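Local coordinates for serine-rich secreted cell wall anchored (LPXTG-motif ) protein (Lactobacillus reuteri ATCC 53608, PDB 5NXK) that probably serves as a cell-surface adhesin, its beta-solenoid binding region helping this gut bacterium attach to its host, at residues T184-L190 and N218-K224; N83-Y87 and C145-F150. All coordinates share one frame; numbering follows the deposited sequence.

In the fold
From the N terminus the chain winds through successive turns of a right-handed beta-solenoid. The loop 83-87, between strands 79-83 and 90-92, is met by 145-150; interaction 2 thus closes a long loop of 57 residues that holds further solenoid strands and the hairpin 137-140/143-146. Only after that does interaction 1 open: 184-190 meets 218-224 across 27 residues, a single coil running through strands 200-205 and 210-214. The two loops follow one another without crossing or nesting, and their centres lie about 16 Å apart. They touch where CG2 of Thr184 packs 3.6 Å from CB of Ala149, joining the hairpin's return path to the later coils.

Interaction 1: residues T184-L190 and N218-K224; sequences TDIDMWL and NTEYNIK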
ATOM      1  N   THR A 184      -5.754  10.830  -5.210  1.00 29.60           N
ATOM      2  CA  THR A 184      -5.481   9.872  -6.278  1.00 30.08           C
ATOM      3  C   THR A 184      -6.712   9.065  -6.696  1.00 29.12           C
ATOM      4  O   THR A 184      -7.706   9.007  -5.964  1.00 28.29           O
ATOM      5  CB  THR A 184      -4.335   8.922  -5.862  1.00 31.66           C
ATOM      6  OG1 THR A 184      -4.639   8.329  -4.595  1.00 31.46           O
ATOM      7  CG2 THR A 184      -3.010   9.713  -5.727  1.00 27.27           C
ATOM      8  N   ASP A 185      -6.641   8.449  -7.876  1.00 25.06           N
ATOM      9  CA  ASP A 185      -7.791   7.755  -8.449  1.00 23.60           C
ATOM     10  C   ASP A 185      -8.058   6.412  -7.795  1.00 29.77           C
ATOM     11  O   ASP A 185      -9.181   5.897  -7.844  1.00 24.99           O
ATOM     12  CB  ASP A 185      -7.600   7.533  -9.950  1.00 29.42           C
ATOM     13  CG  ASP A 185      -7.413   8.834 -10.723  1.00 38.12           C
ATOM     14  OD1 ASP A 185      -8.101   9.828 -10.402  1.00 36.83           O
ATOM     15  OD2 ASP A 185      -6.598   8.847 -11.671  1.00 38.76           O
ATOM     16  N   ILE A 186      -7.014   5.812  -7.234  1.00 25.41           N
ATOM     17  CA  ILE A 186      -7.117   4.442  -6.731  1.00 27.53           C
ATOM     18  C   ILE A 186      -6.531   4.386  -5.313  1.00 26.94           C
ATOM     19  O   ILE A 186      -5.493   4.981  -5.070  1.00 24.48           O
ATOM     20  CB  ILE A 186      -6.383   3.441  -7.674  1.00 20.25           C
ATOM     21  CG1 ILE A 186      -6.931   3.555  -9.103  1.00 24.65           C
ATOM     22  CG2 ILE A 186      -6.513   2.005  -7.157  1.00 21.80           C
ATOM     23  CD1 ILE A 186      -6.152   2.725 -10.120  1.00 24.44           C
ATOM     24  N   ASP A 187      -7.204   3.709  -4.379  1.00 24.27           N
ATOM     25  CA  ASP A 187      -6.676   3.592  -3.014  1.00 20.02           C
ATOM     26  C   ASP A 187      -5.565   2.536  -2.932  1.00 23.99           C
ATOM     27  O   ASP A 187      -4.514   2.779  -2.341  1.00 28.40           O
ATOM     28  CB  ASP A 187      -7.780   3.247  -2.008  1.00 22.48           C
ATOM     29  CG  ASP A 187      -8.866   4.330  -1.899  1.00 33.51           C
ATOM     30  OD1 ASP A 187      -8.621   5.501  -2.272  1.00 31.60           O
ATOM     31  OD2 ASP A 187      -9.977   3.999  -1.423  1.00 33.61           O
ATOM     32  N   MET A 188      -5.803   1.364  -3.519  1.00 22.00           N
ATOM     33  CA  MET A 188      -4.807   0.281  -3.515  1.00 24.92           C
ATOM     34  C   MET A 188      -4.706  -0.307  -4.907  1.00 25.93           C
ATOM     35  O   MET A 188      -5.685  -0.843  -5.418  1.00 25.87           O
ATOM     36  CB  MET A 188      -5.186  -0.830  -2.538  1.00 23.58           C
ATOM     37  CG  MET A 188      -5.194  -0.442  -1.070  1.00 32.36           C
ATOM     38  SD  MET A 188      -5.789  -1.837  -0.069  1.00 30.71           S
ATOM     39  CE  MET A 188      -5.545  -1.190   1.584  1.00 29.12           C
ATOM     40  N   TRP A 189      -3.531  -0.221  -5.519  1.00 23.21           N
ATOM     41  CA  TRP A 189      -3.333  -0.792  -6.836  1.00 21.26           C
ATOM     42  C   TRP A 189      -2.243  -1.846  -6.742  1.00 25.88           C
ATOM     43  O   TRP A 189      -1.080  -1.523  -6.512  1.00 23.85           O
ATOM     44  CB  TRP A 189      -2.938   0.284  -7.861  1.00 22.76           C
ATOM     45  CG  TRP A 189      -3.018  -0.179  -9.286  1.00 24.15           C
ATOM     46  CD1 TRP A 189      -3.290  -1.442  -9.724  1.00 24.14           C
ATOM     47  CD2 TRP A 189      -2.866   0.628 -10.466  1.00 26.88           C
ATOM     48  NE1 TRP A 189      -3.305  -1.475 -11.092  1.00 24.26           N
ATOM     49  CE2 TRP A 189      -3.052  -0.219 -11.573  1.00 22.44           C
ATOM     50  CE3 TRP A 189      -2.585   1.982 -10.689  1.00 26.91           C
ATOM     51  CZ2 TRP A 189      -2.967   0.242 -12.889  1.00 25.86           C
ATOM     52  CZ3 TRP A 189      -2.507   2.437 -11.995  1.00 25.18           C
ATOM     53  CH2 TRP A 189      -2.696   1.572 -13.077  1.00 26.30           C
ATOM     54  N   LEU A 190      -2.630  -3.104  -6.919  1.00 21.57           N
ATOM     55  CA  LEU A 190      -1.694  -4.216  -6.858  1.00 21.78           C
ATOM     56  C   LEU A 190      -1.616  -4.810  -8.252  1.00 24.83           C
ATOM     57  O   LEU A 190      -2.600  -5.338  -8.771  1.00 30.67           O
ATOM     58  CB  LEU A 190      -2.123  -5.269  -5.838  1.00 21.58           C
ATOM     59  CG  LEU A 190      -2.256  -4.844  -4.366  1.00 22.81           C
ATOM     60  CD1 LEU A 190      -3.622  -4.223  -4.068  1.00 19.25           C
ATOM     61  CD2 LEU A 190      -1.963  -6.015  -3.419  1.00 21.40           C
ATOM     62  N   ASN A 218     -13.914  11.042  -3.971  1.00 32.27           N
ATOM     63  CA  ASN A 218     -12.632  11.221  -4.646  1.00 29.17           C
ATOM     64  C   ASN A 218     -12.176  10.042  -5.500  1.00 30.38           C
ATOM     65  O   ASN A 218     -11.783  10.203  -6.650  1.00 31.33           O
ATOM     66  CB  ASN A 218     -11.549  11.510  -3.606  1.00 30.63           C
ATOM     67  CG  ASN A 218     -10.146  11.505  -4.201  1.00 36.59           C
ATOM     68  OD1 ASN A 218      -9.635  12.550  -4.616  1.00 36.67           O
ATOM     69  ND2 ASN A 218      -9.520  10.324  -4.255  1.00 31.57           N
ATOM     70  N   THR A 219     -12.206   8.858  -4.911  1.00 31.89           N
ATOM     71  CA  THR A 219     -11.570   7.682  -5.495  1.00 26.51           C
ATOM     72  C   THR A 219     -12.437   7.017  -6.561  1.00 30.83           C
ATOM     73  O   THR A 219     -13.646   6.899  -6.393  1.00 28.60           O
ATOM     74  CB  THR A 219     -11.239   6.695  -4.378  1.00 25.99           C
ATOM     75  OG1 THR A 219     -10.259   7.287  -3.515  1.00 30.05           O
ATOM     76  CG2 THR A 219     -10.705   5.392  -4.922  1.00 29.74           C
ATOM     77  N   GLU A 220     -11.826   6.595  -7.666  1.00 27.53           N
ATOM     78  CA  GLU A 220     -12.569   5.841  -8.679  1.00 28.21           C
ATOM     79  C   GLU A 220     -12.675   4.357  -8.324  1.00 26.13           C
ATOM     80  O   GLU A 220     -13.758   3.793  -8.384  1.00 25.21           O
ATOM     81  CB  GLU A 220     -11.925   6.014 -10.054  1.00 32.60           C
ATOM     82  CG  GLU A 220     -11.947   7.454 -10.541  1.00 42.97           C
ATOM     83  CD  GLU A 220     -11.455   7.600 -11.966  1.00 62.26           C
ATOM     84  OE1 GLU A 220     -12.300   7.768 -12.869  1.00 73.31           O
ATOM     85  OE2 GLU A 220     -10.229   7.539 -12.186  1.00 70.09           O
ATOM     86  N   TYR A 221     -11.558   3.726  -7.956  1.00 29.23           N
ATOM     87  CA  TYR A 221     -11.583   2.329  -7.501  1.00 29.36           C
ATOM     88  C   TYR A 221     -10.888   2.220  -6.153  1.00 25.85           C
ATOM     89  O   TYR A 221      -9.782   2.725  -5.999  1.00 24.93           O
ATOM     90  CB  TYR A 221     -10.866   1.377  -8.461  1.00 25.53           C
ATOM     91  CG  TYR A 221     -10.905   1.711  -9.920  1.00 27.17           C
ATOM     92  CD1 TYR A 221     -12.099   1.962 -10.572  1.00 26.50           C
ATOM     93  CD2 TYR A 221      -9.727   1.755 -10.659  1.00 32.29           C
ATOM     94  CE1 TYR A 221     -12.123   2.260 -11.920  1.00 34.24           C
ATOM     95  CE2 TYR A 221      -9.740   2.052 -12.001  1.00 36.47           C
ATOM     96  CZ  TYR A 221     -10.939   2.308 -12.630  1.00 37.85           C
ATOM     97  OH  TYR A 221     -10.952   2.602 -13.977  1.00 40.67           O
ATOM     98  N   ASN A 222     -11.508   1.561  -5.176  1.00 25.13           N
ATOM     99  CA  ASN A 222     -10.821   1.354  -3.902  1.00 22.51           C
ATOM    100  C   ASN A 222      -9.637   0.390  -4.069  1.00 23.45           C
ATOM    101  O   ASN A 222      -8.524   0.659  -3.624  1.00 25.16           O
ATOM    102  CB  ASN A 222     -11.776   0.812  -2.839  1.00 25.05           C
ATOM    103  CG  ASN A 222     -12.893   1.788  -2.502  1.00 23.68           C
ATOM    104  OD1 ASN A 222     -14.058   1.487  -2.713  1.00 23.14           O
ATOM    105  ND2 ASN A 222     -12.534   2.963  -1.980  1.00 22.01           N
ATOM    106  N   ILE A 223      -9.900  -0.748  -4.694  1.00 24.34           N
ATOM    107  CA  ILE A 223      -8.889  -1.779  -4.870  1.00 24.82           C
ATOM    108  C   ILE A 223      -8.849  -2.222  -6.325  1.00 24.60           C
ATOM    109  O   ILE A 223      -9.855  -2.630  -6.893  1.00 25.44           O
ATOM    110  CB  ILE A 223      -9.147  -3.007  -3.973  1.00 20.92           C
ATOM    111  CG1 ILE A 223      -9.205  -2.607  -2.493  1.00 22.14           C
ATOM    112  CG2 ILE A 223      -8.064  -4.072  -4.185  1.00 21.17           C
ATOM    113  CD1 ILE A 223      -9.592  -3.784  -1.570  1.00 20.95           C
ATOM    114  N   LYS A 224      -7.685  -2.098  -6.940  1.00 23.40           N
ATOM    115  CA  LYS A 224      -7.518  -2.578  -8.290  1.00 25.57           C
ATOM    116  C   LYS A 224      -6.490  -3.698  -8.274  1.00 25.13           C
ATOM    117  O   LYS A 224      -5.350  -3.506  -7.842  1.00 22.47           O
ATOM    118  CB  LYS A 224      -7.098  -1.451  -9.246  1.00 26.40           C
ATOM    119  CG  LYS A 224      -7.163  -1.905 -10.688  1.00 25.75           C
ATOM    120  CD  LYS A 224      -6.718  -0.869 -11.707  1.00 28.04           C
ATOM    121  CE  LYS A 224      -6.976  -1.425 -13.106  1.00 37.74           C
ATOM    122  NZ  LYS A 224      -7.672  -0.465 -13.981  1.00 53.54           N
TER
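Lys224 lays its aliphatic chain alongside the indole of Trp189, the two side chains pointing the same way from neighbouring strands. With CG anti to the backbone N in both residues (chi1 -170° and -167°), CD of Lys224 comes over one face of the indole, 3.9 Å from the centroid of the five-membered ring, a CH-pi contact. Ile186 CD1 lies over the same face, 3.6 Å above the plane near its rim, while CG1 of Ile186 reaches CD2 of Tyr221 at 3.7 Å. NE1 of Trp189 is hydrogen-bonded to the carboxylate of Asp226.

At the corner, Asp187 and Asn222 also lie side by side, their carboxylate and amide planes turned 43° apart. Asn222 ND2 gives a hydrogen bond to the anti side of Asp187 OD2 (2.8 Å), and Thr219 OG1 donates to the syn side of Asp187 OD1 (2.7 Å), both tilted well out of the carboxylate plane. Asn181 adds a bond to OD1 and Asn215 one to OD2, so four donors grip this buried carboxylate. Asp185 and Glu220 bring like charges together, OD1 to OE2 3.6 Å, probably eased by the salt bridge from Lys159 to Glu220. Backbone bonds such as Lys224 N to Met188 O (2.8 Å) keep the strands parallel and in register. Aligned but mostly unlike side chains stacked on successive coils, with polar groups bonded at the corners, characterise the parallel beta-helix of pectate lyase-like proteins.

Interaction 2: residues N83-Y87 and C145-F150; sequences NTSKY and CGTEAF
A buried backbone oxygen without a polar partner is the odd feature here: Lys86 O faces CB of Phe150 at 3.3 Å and accepts no hydrogen bond in the model. The two segments, largely loop, share one direct hydrogen bond, from Glu148 N to Thr84 O (2.9 Å), with the donor tilted 15° from the carbonyl plane. A water bridges them as well, accepting from Lys86 N and giving a weak bond to OE2 of Glu148.

Side chains do most of the remaining work. Lys86 and Glu148 lean across each other, and the lysine, bent at chi3 (79°), brings CE to 3.5 Å from OE1 of Glu148; its NZ forms a long salt bridge with that oxygen at 3.9 Å. The other carboxylate oxygen takes the weak bond from the water, so the glutamate reaches the lysine at its ammonium directly, if distantly, and at its N-H through the water. Further along, the methyl CG2 of Thr84 lies against Gly146 O (3.3 Å) and CB of Cys145. At the far end the rings of Tyr87 and Phe150 approach through CE1 and CD1, 4.2 Å apart, and each also meets Trp114 edge-to-face.

Within 83-87, Ser85 OG accepts from Tyr87 N at 2.9 Å. This ST turn shapes the loop, and the same hydroxyl is also hydrogen-bonded to Ser57 O. The contact thus folds the chain leaving the hairpin 137-140/143-146 back over an inter-strand turn of an earlier coil, a loop excursion set on the side of a pectate lyase-like beta-solenoid.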
ATOM      1  N   ASN A  83       5.679  12.177   2.582  1.00 23.43           N
ATOM      2  CA  ASN A  83       6.516  12.126   1.393  1.00 30.52           C
ATOM      3  C   ASN A  83       5.900  12.887   0.232  1.00 36.37           C
ATOM      4  O   ASN A  83       4.677  12.920   0.081  1.00 33.76           O
ATOM      5  CB  ASN A  83       6.772  10.668   0.974  1.00 27.48           C
ATOM      6  CG  ASN A  83       5.532  10.012   0.412  1.00 29.55           C
ATOM      7  OD1 ASN A  83       4.652   9.580   1.169  1.00 30.10           O
ATOM      8  ND2 ASN A  83       5.440   9.948  -0.922  1.00 24.70           N
ATOM      9  N   THR A  84       6.752  13.461  -0.608  1.00 30.34           N
ATOM     10  CA  THR A  84       6.283  14.159  -1.800  1.00 34.14           C
ATOM     11  C   THR A  84       6.498  13.313  -3.044  1.00 33.74           C
ATOM     12  O   THR A  84       5.872  13.546  -4.083  1.00 34.07           O
ATOM     13  CB  THR A  84       7.014  15.497  -1.993  1.00 33.42           C
ATOM     14  OG1 THR A  84       8.413  15.237  -2.128  1.00 34.40           O
ATOM     15  CG2 THR A  84       6.791  16.401  -0.789  1.00 38.65           C
ATOM     16  N   SER A  85       7.381  12.327  -2.928  1.00 30.84           N
ATOM     17  CA  SER A  85       7.761  11.505  -4.069  1.00 25.82           C
ATOM     18  C   SER A  85       6.610  10.682  -4.610  1.00 29.93           C
ATOM     19  O   SER A  85       5.853  10.074  -3.851  1.00 29.90           O
ATOM     20  CB  SER A  85       8.902  10.564  -3.695  1.00 28.47           C
ATOM     21  OG  SER A  85       9.249   9.755  -4.807  1.00 29.08           O
ATOM     22  N   LYS A  86       6.503  10.634  -5.935  1.00 24.63           N
ATOM     23  CA  LYS A  86       5.526   9.759  -6.554  1.00 28.04           C
ATOM     24  C   LYS A  86       5.904   8.295  -6.333  1.00 30.21           C
ATOM     25  O   LYS A  86       5.085   7.405  -6.566  1.00 31.13           O
ATOM     26  CB  LYS A  86       5.367  10.097  -8.042  1.00 31.80           C
ATOM     27  CG  LYS A  86       6.527   9.708  -8.952  1.00 35.83           C
ATOM     28  CD  LYS A  86       6.158  10.062 -10.391  1.00 48.14           C
ATOM     29  CE  LYS A  86       6.359  11.557 -10.632  1.00 57.66           C
ATOM     30  NZ  LYS A  86       6.272  11.954 -12.064  1.00 66.07           N
ATOM     31  N   TYR A  87       7.131   8.050  -5.860  1.00 30.08           N
ATOM     32  CA  TYR A  87       7.580   6.680  -5.568  1.00 30.40           C
ATOM     33  C   TYR A  87       7.493   6.311  -4.083  1.00 28.34           C
ATOM     34  O   TYR A  87       8.114   5.348  -3.642  1.00 30.81           O
ATOM     35  CB  TYR A  87       9.010   6.453  -6.093  1.00 26.03           C
ATOM     36  CG  TYR A  87       9.059   6.595  -7.599  1.00 30.04           C
ATOM     37  CD1 TYR A  87       8.373   5.700  -8.402  1.00 27.38           C
ATOM     38  CD2 TYR A  87       9.731   7.655  -8.213  1.00 30.67           C
ATOM     39  CE1 TYR A  87       8.376   5.818  -9.778  1.00 35.24           C
ATOM     40  CE2 TYR A  87       9.736   7.787  -9.595  1.00 30.45           C
ATOM     41  CZ  TYR A  87       9.056   6.865 -10.369  1.00 37.58           C
ATOM     42  OH  TYR A  87       9.039   6.960 -11.740  1.00 39.48           O
ATOM     43  N   CYS A 145       4.075  21.344   1.619  1.00 43.29           N
ATOM     44  CA  CYS A 145       4.706  20.585   0.546  1.00 39.86           C
ATOM     45  C   CYS A 145       3.663  20.013  -0.399  1.00 36.00           C
ATOM     46  O   CYS A 145       2.689  19.401   0.047  1.00 34.50           O
ATOM     47  CB  CYS A 145       5.568  19.454   1.123  1.00 40.39           C
ATOM     48  SG  CYS A 145       6.406  19.857   2.693  1.00 74.39           S
ATOM     49  N   GLY A 146       3.850  20.237  -1.698  1.00 35.28           N
ATOM     50  CA  GLY A 146       3.007  19.613  -2.703  1.00 33.95           C
ATOM     51  C   GLY A 146       3.470  18.184  -2.943  1.00 35.60           C
ATOM     52  O   GLY A 146       4.663  17.907  -2.892  1.00 40.47           O
ATOM     53  N   THR A 147       2.535  17.270  -3.193  1.00 32.37           N
ATOM     54  CA  THR A 147       2.896  15.881  -3.440  1.00 29.55           C
ATOM     55  C   THR A 147       2.828  15.577  -4.929  1.00 36.18           C
ATOM     56  O   THR A 147       2.196  16.313  -5.693  1.00 32.96           O
ATOM     57  CB  THR A 147       1.961  14.890  -2.702  1.00 33.32           C
ATOM     58  OG1 THR A 147       0.628  15.026  -3.216  1.00 35.49           O
ATOM     59  CG2 THR A 147       1.952  15.135  -1.184  1.00 27.73           C
ATOM     60  N   GLU A 148       3.486  14.500  -5.340  1.00 30.94           N
ATOM     61  CA  GLU A 148       3.265  13.957  -6.672  1.00 35.41           C
ATOM     62  C   GLU A 148       2.692  12.556  -6.525  1.00 35.37           C
ATOM     63  O   GLU A 148       2.919  11.875  -5.522  1.00 31.45           O
ATOM     64  CB  GLU A 148       4.556  13.908  -7.498  1.00 40.06           C
ATOM     65  CG  GLU A 148       5.225  15.244  -7.745  1.00 53.90           C
ATOM     66  CD  GLU A 148       6.594  15.080  -8.392  1.00 64.52           C
ATOM     67  OE1 GLU A 148       6.651  14.942  -9.634  1.00 70.27           O
ATOM     68  OE2 GLU A 148       7.608  15.071  -7.659  1.00 65.26           O
ATOM     69  N   ALA A 149       1.987  12.103  -7.546  1.00 33.43           N
ATOM     70  CA  ALA A 149       1.350  10.803  -7.466  1.00 33.39           C
ATOM     71  C   ALA A 149       1.823   9.974  -8.633  1.00 35.60           C
ATOM     72  O   ALA A 149       1.961  10.495  -9.746  1.00 32.38           O
ATOM     73  CB  ALA A 149      -0.161  10.940  -7.479  1.00 34.81           C
ATOM     74  N   PHE A 150       2.083   8.693  -8.380  1.00 31.91           N
ATOM     75  CA  PHE A 150       2.425   7.777  -9.453  1.00 24.42           C
ATOM     76  C   PHE A 150       1.219   7.529 -10.339  1.00 26.01           C
ATOM     77  O   PHE A 150       0.117   7.300  -9.853  1.00 27.10           O
ATOM     78  CB  PHE A 150       2.944   6.446  -8.901  1.00 28.81           C
ATOM     79  CG  PHE A 150       3.215   5.430  -9.969  1.00 30.00           C
ATOM     80  CD1 PHE A 150       4.302   5.575 -10.812  1.00 33.66           C
ATOM     81  CD2 PHE A 150       2.364   4.345 -10.152  1.00 27.08           C
ATOM     82  CE1 PHE A 150       4.547   4.647 -11.817  1.00 34.66           C
ATOM     83  CE2 PHE A 150       2.607   3.409 -11.148  1.00 31.27           C
ATOM     84  CZ  PHE A 150       3.701   3.563 -11.985  1.00 30.40           C
TER
HETATM   85  O   HOH W   1       8.360  12.187  -7.517  1.00 41.21           O